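Local coordinates for adhesin (Streptococcus sanguinis SK1 = NCTC 7863, PDB 6VT2), which probably helps the bacterium adhere to host surfaces through tandem modules that bind sialic acid-containing glycans, at residues Ser334-Leu339 against Lys349-Glu354. Numbering follows the deposited sequence.
Sequences SLTGVL and KTAIEE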
loop_
_atom_site.group_PDB
_atom_site.type_symbol
_atom_site.label_atom_id
_atom_site.label_comp_id
_atom_site.label_asym_id
_atom_site.label_seq_id
_atom_site.Cartn_x
_atom_site.Cartn_y
_atom_site.Cartn_z
ATOM N N SER A 334 51.256 15.974 16.245
ATOM C CA SER A 334 52.677 15.915 16.536
ATOM C C SER A 334 52.839 15.788 18.038
ATOM O O SER A 334 51.935 16.097 18.826
ATOM C CB SER A 334 53.450 17.130 16.017
ATOM O OG SER A 334 52.963 18.279 16.619
ATOM N N LEU A 335 53.983 15.239 18.412
ATOM C CA LEU A 335 54.383 15.228 19.801
ATOM C C LEU A 335 54.840 16.611 20.196
ATOM O O LEU A 335 55.121 17.460 19.365
ATOM C CB LEU A 335 55.493 14.226 20.034
ATOM C CG LEU A 335 55.224 12.829 19.531
ATOM C CD1 LEU A 335 56.449 11.982 19.793
ATOM C CD2 LEU A 335 54.015 12.212 20.203
ATOM N N THR A 336 54.830 16.852 21.499
ATOM C CA THR A 336 55.275 18.102 22.095
ATOM C C THR A 336 56.558 17.855 22.864
ATOM O O THR A 336 56.639 16.915 23.656
ATOM C CB THR A 336 54.213 18.637 23.028
ATOM O OG1 THR A 336 53.060 18.928 22.221
ATOM C CG2 THR A 336 54.597 19.865 23.747
ATOM N N GLY A 337 57.580 18.643 22.560
ATOM C CA GLY A 337 58.864 18.473 23.216
ATOM C C GLY A 337 58.735 18.816 24.670
ATOM O O GLY A 337 58.198 19.869 25.028
ATOM N N VAL A 338 59.299 17.978 25.512
ATOM C CA VAL A 338 59.305 18.216 26.948
ATOM C C VAL A 338 60.726 18.097 27.456
ATOM O O VAL A 338 61.456 17.175 27.079
ATOM C CB VAL A 338 58.373 17.289 27.736
ATOM C CG1 VAL A 338 56.901 17.499 27.216
ATOM C CG2 VAL A 338 58.787 15.893 27.728
ATOM N N LEU A 339 61.103 19.015 28.350
ATOM C CA LEU A 339 62.431 18.951 28.923
ATOM C C LEU A 339 62.580 17.879 29.988
ATOM O O LEU A 339 63.672 17.367 30.208
ATOM C CB LEU A 339 62.769 20.316 29.504
ATOM C CG LEU A 339 62.830 21.462 28.515
ATOM C CD1 LEU A 339 62.980 22.788 29.272
ATOM C CD2 LEU A 339 63.986 21.238 27.546
ATOM N N LYS A 349 52.187 21.430 29.054
ATOM C CA LYS A 349 50.822 20.934 29.192
ATOM C C LYS A 349 49.878 21.719 28.309
ATOM O O LYS A 349 49.009 21.141 27.657
ATOM C CB LYS A 349 50.389 21.023 30.642
ATOM C CG LYS A 349 51.038 20.058 31.547
ATOM C CD LYS A 349 50.628 20.254 33.040
ATOM C CE LYS A 349 51.213 19.198 33.891
ATOM N NZ LYS A 349 50.854 19.431 35.291
ATOM N N THR A 350 49.997 23.033 28.305
ATOM C CA THR A 350 49.159 23.857 27.443
ATOM C C THR A 350 49.322 23.506 25.984
ATOM O O THR A 350 48.327 23.410 25.249
ATOM C CB THR A 350 49.498 25.324 27.689
ATOM O OG1 THR A 350 49.263 25.584 29.077
ATOM C CG2 THR A 350 48.610 26.196 26.889
ATOM N N ALA A 351 50.559 23.290 25.538
ATOM C CA ALA A 351 50.769 22.975 24.143
ATOM C C ALA A 351 50.145 21.641 23.791
ATOM O O ALA A 351 49.611 21.483 22.685
ATOM C CB ALA A 351 52.267 22.921 23.833
ATOM N N ILE A 352 50.236 20.661 24.704
ATOM C CA ILE A 352 49.649 19.343 24.447
ATOM C C ILE A 352 48.143 19.459 24.367
ATOM O O ILE A 352 47.484 18.898 23.471
ATOM C CB ILE A 352 50.082 18.327 25.513
ATOM C CG1 ILE A 352 51.536 17.915 25.314
ATOM C CG2 ILE A 352 49.205 17.099 25.452
ATOM C CD1 ILE A 352 52.071 17.199 26.497
ATOM N N GLU A 353 47.578 20.169 25.334
ATOM C CA GLU A 353 46.141 20.287 25.337
ATOM C C GLU A 353 45.667 20.882 24.019
ATOM O O GLU A 353 44.681 20.408 23.462
ATOM C CB GLU A 353 45.661 21.122 26.503
ATOM C CG GLU A 353 44.129 21.091 26.563
ATOM C CD GLU A 353 43.497 21.933 27.628
ATOM O OE1 GLU A 353 42.334 22.357 27.389
ATOM O OE2 GLU A 353 44.139 22.164 28.681
ATOM N N GLU A 354 46.386 21.873 23.477
ATOM C CA GLU A 354 45.953 22.517 22.239
ATOM C C GLU A 354 46.002 21.540 21.075
ATOM O O GLU A 354 45.128 21.544 20.198
ATOM C CB GLU A 354 46.817 23.750 21.947
ATOM C CG GLU A 354 46.639 24.337 20.580
ATOM C CD GLU A 354 45.187 24.651 20.270
ATOM O OE1 GLU A 354 44.855 24.724 19.055
ATOM O OE2 GLU A 354 44.392 24.845 21.231
#
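T336 lies on the short strand 336-338 and sends its side chain at the helix 346-360, where A351 and I352 meet it. Its CB sits 3.6 Å from CG1 of I352, and from there the two branches part. The hydroxyl OG1 stands beside the backbone N and anti to the carbonyl carbon (chi1 -64°), which leaves the methyl CG2 anti to the backbone N. CG2 touches the methyl CB of A351 at 3.8 Å. OG1 also packs 3.6 Å from CG1 of I352 and turns to K355, whose NZ gives it a weak hydrogen bond. Threonine suits this place: a beta-branched residue at home in a strand, it offers a methyl to the helix and leaves its hydroxyl facing the lysine ammonium group, to which the bond is weak.

A351 offers a single methyl, and its small side chain is consistent with the close approach of helix and strand. The nearest CA atoms across the contact, those of T336 and I352, are 6.2 Å apart. I352, larger and apolar, suits a buried position: its CG1, anti to the carbonyl carbon (chi1 -74°), reaches T336, and the same side chain also touches V401, L344 and T400. V338 points to the helix side as well and packs on V401 and L344, joining the same apolar layer.

Backbone bonds from T336 and V338 to Q402 pair strand 336-338 in parallel with strand 401-403. This pairing brings together early and late parts of the C-terminal atypical Rib domain, and helix 346-360 packs against the small parallel sheet.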